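Local coordinates for arginine kinase (Cydia pomonella granulosis virus, PDB 6VVG), which probably acts as a serine/threonine protein kinase that binds ATP, and holds AMP in its nucleotide pocket, at residues F46-V51 with E86-D92; N57-V63 with D160-I166. All blocks are in the same frame, centred on the assembly; numbering follows the deposited sequence.

In the fold
Both contacts belong to the protein kinase fold and reach AMP. Interaction 1 is the buried one: strands 45-51 and 87-92 pair inside the antiparallel five-stranded sheet of the N-lobe. Its bonds are regular and backbone-to-backbone. Interaction 2 is partly buried. It sets the start of helix 59-66, the alphaC helix, against the DYG segment, a variant of the DFG motif. There the polar bonds run mostly from side chains and waters to backbone, beside apolar and CH-pi packing. The two meet chiefly at Lys49, whose NZ is salt-bridged to Glu60 OE2 (2.7 Å) and more weakly paired with Asp160 OD1 (3.4 Å). Strand 45-51 and helix 59-66 are consecutive in the chain. Both contacts touch the second subunit.

Interaction 1 of 2, residues F46-V51 with E86-D92; sequences FVCKIV and ESLLIMD. With AMP (adenosine monophosphate), chain C.
Six backbone hydrogen bonds join the extended antiparallel strands 46-51 and 87-92 (phi -104 to -123°, psi 114 to 145° over 47-51 and 87-90). Val47 N to Met91 O is 2.7 Å and Met91 N to Val47 O 2.8 Å. Lys49 N to Leu89 O is 2.8 Å and Leu89 N to Lys49 O 2.9 Å. Val51 N to Ser87 O is 2.9 Å and Ser87 N to Val51 O 3.2 Å. Cys48-Ile90 and Ile50-Leu88 are non-hydrogen-bonded pairs between them. The axes approach to 4.5 Å at 157°.

Lys49 is extended, with all four chi angles t. Its NZ makes a weak hydrogen bond to AMP O3P (3.5 Å) and a salt bridge to Glu60, the usual lysine-glutamate pair of kinases. AMP N6 gives a bent, weak hydrogen bond to Asp92 O (2.6 Å). This is the hinge end, where Val94 N also binds AMP.

Val47, Lys49, Val51, Ser87, Leu89 and Met91 share one face, which borders the nucleotide pocket. Val47 CB meets Met91 CG at 3.6 Å, and Val47 CG2 lies 3.6 Å from AMP C6. On the other face Ile50 CG1 meets Leu88 CD2 at 3.8 Å and Cys48 SG meets Ile90 CG1 at 4.3 Å.

Both are inner strands of the kinase N-lobe sheet: 32-39 flanks 46-51, and 76-82 flanks 87-92. Leu89 and Met91 pack on helix 59-66; Ile50 and Leu88 touch the second subunit.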
loop_
_atom_site.group_PDB
_atom_site.type_symbol
_atom_site.label_atom_id
_atom_site.label_comp_id
_atom_site.label_asym_id
_atom_site.label_seq_id
_atom_site.Cartn_x
_atom_site.Cartn_y
_atom_site.Cartn_z
ATOM N N PHE A 46 18.011 -15.643 -10.507
ATOM C CA PHE A 46 17.033 -14.713 -9.965
ATOM C C PHE A 46 16.885 -13.543 -10.929
ATOM O O PHE A 46 17.637 -13.406 -11.898
ATOM C CB PHE A 46 17.457 -14.208 -8.573
ATOM C CG PHE A 46 17.667 -15.306 -7.555
ATOM C CD1 PHE A 46 16.612 -15.749 -6.776
ATOM C CD2 PHE A 46 18.916 -15.891 -7.374
ATOM C CE1 PHE A 46 16.788 -16.751 -5.841
ATOM C CE2 PHE A 46 19.096 -16.900 -6.435
ATOM C CZ PHE A 46 18.029 -17.329 -5.671
ATOM N N VAL A 47 15.968 -12.639 -10.598
ATOM C CA VAL A 47 15.767 -11.396 -11.334
ATOM C C VAL A 47 16.005 -10.240 -10.374
ATOM O O VAL A 47 15.326 -10.137 -9.343
ATOM C CB VAL A 47 14.355 -11.316 -11.934
ATOM C CG1 VAL A 47 14.059 -9.898 -12.398
ATOM C CG2 VAL A 47 14.203 -12.311 -13.076
ATOM N N CYS A 48 16.958 -9.368 -10.700
ATOM C CA CYS A 48 17.228 -8.180 -9.895
ATOM C C CYS A 48 16.760 -6.943 -10.651
ATOM O O CYS A 48 17.254 -6.664 -11.749
ATOM C CB CYS A 48 18.711 -8.050 -9.550
ATOM S SG CYS A 48 19.091 -6.483 -8.704
ATOM N N LYS A 49 15.817 -6.209 -10.067
ATOM C CA LYS A 49 15.210 -5.024 -10.660
ATOM C C LYS A 49 15.745 -3.803 -9.927
ATOM O O LYS A 49 15.590 -3.695 -8.705
ATOM C CB LYS A 49 13.690 -5.107 -10.551
ATOM C CG LYS A 49 12.923 -3.880 -10.974
ATOM C CD LYS A 49 11.429 -4.196 -10.993
ATOM C CE LYS A 49 10.640 -3.140 -11.744
ATOM N NZ LYS A 49 9.169 -3.349 -11.614
ATOM N N ILE A 50 16.382 -2.904 -10.669
ATOM C CA ILE A 50 16.964 -1.685 -10.121
ATOM C C ILE A 50 16.047 -0.523 -10.480
ATOM O O ILE A 50 15.783 -0.275 -11.662
ATOM C CB ILE A 50 18.380 -1.451 -10.671
ATOM C CG1 ILE A 50 19.316 -2.592 -10.268
ATOM C CG2 ILE A 50 18.929 -0.122 -10.175
ATOM C CD1 ILE A 50 20.693 -2.517 -10.910
ATOM N N VAL A 51 15.578 0.206 -9.472
ATOM C CA VAL A 51 14.662 1.324 -9.674
ATOM C C VAL A 51 15.387 2.629 -9.381
ATOM O O VAL A 51 16.156 2.726 -8.417
ATOM C CB VAL A 51 13.403 1.188 -8.794
ATOM C CG1 VAL A 51 12.528 2.428 -8.918
ATOM C CG2 VAL A 51 12.616 -0.066 -9.164
ATOM N N GLU A 86 19.509 4.286 -5.649
ATOM C CA GLU A 86 18.814 3.191 -6.302
ATOM C C GLU A 86 18.256 2.218 -5.271
ATOM O O GLU A 86 18.800 2.061 -4.174
ATOM C CB GLU A 86 19.761 2.450 -7.248
ATOM C CG GLU A 86 20.388 3.322 -8.323
ATOM C CD GLU A 86 21.206 2.521 -9.320
ATOM O OE1 GLU A 86 22.133 1.806 -8.889
ATOM O OE2 GLU A 86 20.921 2.605 -10.532
ATOM N N SER A 87 17.162 1.558 -5.639
ATOM C CA SER A 87 16.550 0.521 -4.825
ATOM C C SER A 87 16.490 -0.780 -5.612
ATOM O O SER A 87 16.287 -0.786 -6.831
ATOM C CB SER A 87 15.146 0.923 -4.365
ATOM O OG SER A 87 15.154 2.218 -3.790
ATOM N N LEU A 88 16.666 -1.882 -4.896
ATOM C CA LEU A 88 16.805 -3.196 -5.501
ATOM C C LEU A 88 15.651 -4.103 -5.103
ATOM O O LEU A 88 15.263 -4.148 -3.934
ATOM C CB LEU A 88 18.108 -3.858 -5.060
ATOM C CG LEU A 88 19.425 -3.097 -5.183
ATOM C CD1 LEU A 88 20.600 -4.065 -4.981
ATOM C CD2 LEU A 88 19.506 -2.414 -6.525
ATOM N N LEU A 89 15.131 -4.848 -6.072
ATOM C CA LEU A 89 14.206 -5.944 -5.815
ATOM C C LEU A 89 14.798 -7.211 -6.416
ATOM O O LEU A 89 15.000 -7.283 -7.632
ATOM C CB LEU A 89 12.824 -5.672 -6.409
ATOM C CG LEU A 89 11.921 -4.621 -5.768
ATOM C CD1 LEU A 89 12.432 -3.236 -6.088
ATOM C CD2 LEU A 89 10.490 -4.806 -6.256
ATOM N N ILE A 90 15.080 -8.202 -5.575
ATOM C CA ILE A 90 15.601 -9.492 -6.023
ATOM C C ILE A 90 14.471 -10.505 -5.911
ATOM O O ILE A 90 14.014 -10.821 -4.805
ATOM C CB ILE A 90 16.830 -9.932 -5.218
ATOM C CG1 ILE A 90 17.946 -8.895 -5.366
ATOM C CG2 ILE A 90 17.303 -11.300 -5.688
ATOM C CD1 ILE A 90 19.179 -9.189 -4.537
ATOM N N MET A 91 14.028 -11.018 -7.057
ATOM C CA MET A 91 12.847 -11.860 -7.157
ATOM C C MET A 91 13.184 -13.125 -7.936
ATOM O O MET A 91 14.245 -13.239 -8.556
ATOM C CB MET A 91 11.697 -11.112 -7.847
ATOM C CG MET A 91 12.027 -10.681 -9.278
ATOM S SD MET A 91 10.715 -9.719 -10.057
ATOM C CE MET A 91 10.509 -8.395 -8.869
ATOM N N ASP A 92 12.262 -14.081 -7.897
ATOM C CA ASP A 92 12.439 -15.307 -8.660
ATOM C C ASP A 92 12.449 -15.010 -10.156
ATOM O O ASP A 92 11.812 -14.063 -10.627
ATOM C CB ASP A 92 11.312 -16.298 -8.359
ATOM C CG ASP A 92 11.546 -17.097 -7.093
ATOM O OD1 ASP A 92 12.714 -17.282 -6.698
ATOM O OD2 ASP A 92 10.547 -17.553 -6.498
HETATM P P AMP C . 9.186 -6.075 -15.749
HETATM O O1P AMP C . 8.487 -5.143 -16.715
HETATM O O2P AMP C . 8.389 -7.355 -15.682
HETATM O O3P AMP C . 9.419 -5.322 -14.462
HETATM O "O5'" AMP C . 10.624 -6.455 -16.320
HETATM C "C5'" AMP C . 10.918 -6.328 -17.703
HETATM C "C4'" AMP C . 10.941 -7.668 -18.398
HETATM O "O4'" AMP C . 11.860 -8.568 -17.718
HETATM C "C3'" AMP C . 9.631 -8.441 -18.419
HETATM O "O3'" AMP C . 8.726 -7.974 -19.405
HETATM C "C2'" AMP C . 10.111 -9.865 -18.654
HETATM O "O2'" AMP C . 10.500 -10.050 -20.007
HETATM C "C1'" AMP C . 11.363 -9.891 -17.775
HETATM N N9 AMP C . 11.036 -10.322 -16.403
HETATM C C8 AMP C . 10.561 -9.503 -15.461
HETATM N N7 AMP C . 10.365 -10.219 -14.353
HETATM C C5 AMP C . 10.716 -11.486 -14.615
HETATM C C6 AMP C . 10.708 -12.614 -13.829
HETATM N N6 AMP C . 10.325 -12.846 -12.451
HETATM N N1 AMP C . 11.109 -13.774 -14.325
HETATM C C2 AMP C . 11.528 -13.843 -15.612
HETATM N N3 AMP C . 11.538 -12.735 -16.390
HETATM C C4 AMP C . 11.128 -11.555 -15.883
HETATM O O HOH W 1 15.234 4.142 -5.643
#

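Interaction 2 of 2, residues N57-V63 with D160-I166; sequences NSLEFDV and DYGLSRI. With AMP (adenosine monophosphate), chain C.
One amide nitrogen bridges two backbone carbonyls: Asn57 ND2 donates to Gly162 O (2.8 Å) and Ser164 O (2.9 Å). Asn57 OD1 (chi1 t, chi2 near 0°) caps the start of helix 59-66, accepting from Leu59 N at 3.0 Å. A water joins Asn57 OD1 (2.9 Å), Ser164 O (3.0 Å) and Arg165 NH1 (3.1 Å); Arg165 is salt-bridged to Asp174.

Asp160 has phi/psi 59/73. Gly162 N donates to Asp160 OD1 (3.2 Å), an Asx turn. Ser164 N and OG both reach Tyr161 O (3.3 and 3.1 Å). The nearest CA pair is Glu60-Tyr161, 4.8 Å; Glu60 CA makes a CA-H...O contact with Tyr161 O (3.4 Å). Tyr161 chi1 (-36°, m) puts its ring face under Val63 CG1, 3.4 Å from the centroid, a CH-pi contact. Leu59 CD1 meets Ile166 CG1 at 4.0 Å.

Another water links Glu60 OE2 (2.6 Å) to Tyr161 N (3.1 Å). Asp160 OD2 approaches AMP O1P to 3.1 Å. With the Lys49-Glu60 salt bridge, this is consistent with a helix-in, DFG-in-like, active-like state.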
loop_
_atom_site.group_PDB
_atom_site.type_symbol
_atom_site.label_atom_id
_atom_site.label_comp_id
_atom_site.label_asym_id
_atom_site.label_seq_id
_atom_site.Cartn_x
_atom_site.Cartn_y
_atom_site.Cartn_z
ATOM N N ASN A 57 7.254 3.201 -6.535
ATOM C CA ASN A 57 5.884 3.048 -6.053
ATOM C C ASN A 57 5.915 2.050 -4.901
ATOM O O ASN A 57 6.095 0.847 -5.117
ATOM C CB ASN A 57 4.972 2.575 -7.184
ATOM C CG ASN A 57 3.561 2.262 -6.714
ATOM O OD1 ASN A 57 3.236 2.398 -5.537
ATOM N ND2 ASN A 57 2.714 1.838 -7.644
ATOM N N SER A 58 5.742 2.547 -3.672
ATOM C CA SER A 58 5.907 1.691 -2.501
ATOM C C SER A 58 4.944 0.511 -2.516
ATOM O O SER A 58 5.239 -0.537 -1.930
ATOM C CB SER A 58 5.722 2.510 -1.223
ATOM O OG SER A 58 4.384 2.959 -1.082
ATOM N N LEU A 59 3.794 0.653 -3.176
ATOM C CA LEU A 59 2.830 -0.440 -3.220
ATOM C C LEU A 59 3.370 -1.662 -3.953
ATOM O O LEU A 59 2.855 -2.768 -3.752
ATOM C CB LEU A 59 1.537 0.026 -3.886
ATOM C CG LEU A 59 0.248 -0.670 -3.449
ATOM C CD1 LEU A 59 -0.063 -0.337 -2.002
ATOM C CD2 LEU A 59 -0.912 -0.288 -4.360
ATOM N N GLU A 60 4.384 -1.488 -4.803
ATOM C CA GLU A 60 4.985 -2.636 -5.475
ATOM C C GLU A 60 5.508 -3.644 -4.462
ATOM O O GLU A 60 5.404 -4.858 -4.670
ATOM C CB GLU A 60 6.109 -2.169 -6.402
ATOM C CG GLU A 60 6.746 -3.285 -7.214
ATOM C CD GLU A 60 7.659 -2.770 -8.312
ATOM O OE1 GLU A 60 7.885 -1.542 -8.382
ATOM O OE2 GLU A 60 8.152 -3.601 -9.106
ATOM N N PHE A 61 6.061 -3.159 -3.349
ATOM C CA PHE A 61 6.516 -4.056 -2.291
ATOM C C PHE A 61 5.348 -4.839 -1.702
ATOM O O PHE A 61 5.434 -6.056 -1.512
ATOM C CB PHE A 61 7.236 -3.244 -1.209
ATOM C CG PHE A 61 7.652 -4.053 -0.012
ATOM C CD1 PHE A 61 8.647 -5.010 -0.118
ATOM C CD2 PHE A 61 7.048 -3.853 1.218
ATOM C CE1 PHE A 61 9.031 -5.757 0.981
ATOM C CE2 PHE A 61 7.428 -4.596 2.320
ATOM C CZ PHE A 61 8.420 -5.551 2.199
ATOM N N ASP A 62 4.236 -4.154 -1.423
ATOM C CA ASP A 62 3.099 -4.815 -0.791
ATOM C C ASP A 62 2.569 -5.960 -1.644
ATOM O O ASP A 62 2.222 -7.026 -1.120
ATOM C CB ASP A 62 1.979 -3.807 -0.525
ATOM C CG ASP A 62 2.432 -2.642 0.326
ATOM O OD1 ASP A 62 3.352 -1.922 -0.103
ATOM O OD2 ASP A 62 1.864 -2.447 1.423
ATOM N N VAL A 63 2.470 -5.751 -2.958
ATOM C CA VAL A 63 1.891 -6.777 -3.821
ATOM C C VAL A 63 2.702 -8.063 -3.726
ATOM O O VAL A 63 2.146 -9.159 -3.593
ATOM C CB VAL A 63 1.790 -6.273 -5.271
ATOM C CG1 VAL A 63 1.335 -7.404 -6.183
ATOM C CG2 VAL A 63 0.832 -5.092 -5.351
ATOM N N ASP A 160 5.319 -7.210 -12.556
ATOM C CA ASP A 160 5.444 -5.751 -12.615
ATOM C C ASP A 160 4.306 -5.051 -11.862
ATOM O O ASP A 160 3.372 -4.498 -12.445
ATOM C CB ASP A 160 5.524 -5.230 -14.054
ATOM C CG ASP A 160 6.073 -3.807 -14.116
ATOM O OD1 ASP A 160 6.142 -3.157 -13.049
ATOM O OD2 ASP A 160 6.439 -3.337 -15.212
ATOM N N TYR A 161 4.386 -5.130 -10.540
ATOM C CA TYR A 161 3.461 -4.428 -9.659
ATOM C C TYR A 161 3.840 -2.960 -9.437
ATOM O O TYR A 161 3.369 -2.345 -8.474
ATOM C CB TYR A 161 3.375 -5.176 -8.327
ATOM C CG TYR A 161 3.472 -6.686 -8.500
ATOM C CD1 TYR A 161 2.774 -7.336 -9.513
ATOM C CD2 TYR A 161 4.269 -7.456 -7.662
ATOM C CE1 TYR A 161 2.865 -8.704 -9.683
ATOM C CE2 TYR A 161 4.361 -8.824 -7.820
ATOM C CZ TYR A 161 3.657 -9.443 -8.835
ATOM O OH TYR A 161 3.747 -10.804 -9.005
ATOM N N GLY A 162 4.638 -2.375 -10.335
ATOM C CA GLY A 162 5.131 -1.022 -10.141
ATOM C C GLY A 162 4.098 0.069 -10.338
ATOM O O GLY A 162 4.326 1.205 -9.907
ATOM N N LEU A 163 2.973 -0.238 -10.982
ATOM C CA LEU A 163 1.894 0.726 -11.157
ATOM C C LEU A 163 0.677 0.391 -10.303
ATOM O O LEU A 163 -0.396 0.967 -10.516
ATOM C CB LEU A 163 1.491 0.809 -12.629
ATOM C CG LEU A 163 2.506 1.458 -13.571
ATOM C CD1 LEU A 163 1.916 1.617 -14.968
ATOM C CD2 LEU A 163 2.975 2.806 -13.047
ATOM N N SER A 164 0.822 -0.519 -9.340
ATOM C CA SER A 164 -0.292 -0.925 -8.494
ATOM C C SER A 164 -0.791 0.246 -7.653
ATOM O O SER A 164 -0.024 1.133 -7.264
ATOM C CB SER A 164 0.132 -2.076 -7.579
ATOM O OG SER A 164 0.375 -3.261 -8.320
ATOM N N ARG A 165 -2.090 0.233 -7.358
ATOM C CA ARG A 165 -2.715 1.339 -6.651
ATOM C C ARG A 165 -3.734 0.841 -5.634
ATOM O O ARG A 165 -4.272 -0.266 -5.738
ATOM C CB ARG A 165 -3.430 2.300 -7.617
ATOM C CG ARG A 165 -2.587 2.823 -8.758
ATOM C CD ARG A 165 -1.570 3.841 -8.268
ATOM N NE ARG A 165 -0.665 4.217 -9.347
ATOM C CZ ARG A 165 0.597 4.596 -9.177
ATOM N NH1 ARG A 165 1.111 4.673 -7.957
ATOM N NH2 ARG A 165 1.340 4.908 -10.232
ATOM N N ILE A 166 -4.013 1.702 -4.657
ATOM C CA ILE A 166 -5.023 1.425 -3.641
ATOM C C ILE A 166 -6.397 1.790 -4.189
ATOM O O ILE A 166 -6.583 2.866 -4.769
ATOM C CB ILE A 166 -4.728 2.204 -2.348
ATOM C CG1 ILE A 166 -3.450 1.696 -1.681
ATOM C CG2 ILE A 166 -5.901 2.094 -1.388
ATOM C CD1 ILE A 166 -3.038 2.487 -0.444
HETATM P P AMP C . 9.186 -6.075 -15.749
HETATM O O1P AMP C . 8.487 -5.143 -16.715
HETATM O O2P AMP C . 8.389 -7.355 -15.682
HETATM O O3P AMP C . 9.419 -5.322 -14.462
HETATM O "O5'" AMP C . 10.624 -6.455 -16.320
HETATM C "C5'" AMP C . 10.918 -6.328 -17.703
HETATM C "C4'" AMP C . 10.941 -7.668 -18.398
HETATM O "O4'" AMP C . 11.860 -8.568 -17.718
HETATM C "C3'" AMP C . 9.631 -8.441 -18.419
HETATM O "O3'" AMP C . 8.726 -7.974 -19.405
HETATM C "C2'" AMP C . 10.111 -9.865 -18.654
HETATM O "O2'" AMP C . 10.500 -10.050 -20.007
HETATM C "C1'" AMP C . 11.363 -9.891 -17.775
HETATM N N9 AMP C . 11.036 -10.322 -16.403
HETATM C C8 AMP C . 10.561 -9.503 -15.461
HETATM N N7 AMP C . 10.365 -10.219 -14.353
HETATM C C5 AMP C . 10.716 -11.486 -14.615
HETATM C C6 AMP C . 10.708 -12.614 -13.829
HETATM N N6 AMP C . 10.325 -12.846 -12.451
HETATM N N1 AMP C . 11.109 -13.774 -14.325
HETATM C C2 AMP C . 11.528 -13.843 -15.612
HETATM N N3 AMP C . 11.538 -12.735 -16.390
HETATM C C4 AMP C . 11.128 -11.555 -15.883
HETATM O O HOH W 2 0.523 3.323 -5.223
HETATM O O HOH W 3 7.056 -5.922 -9.239
#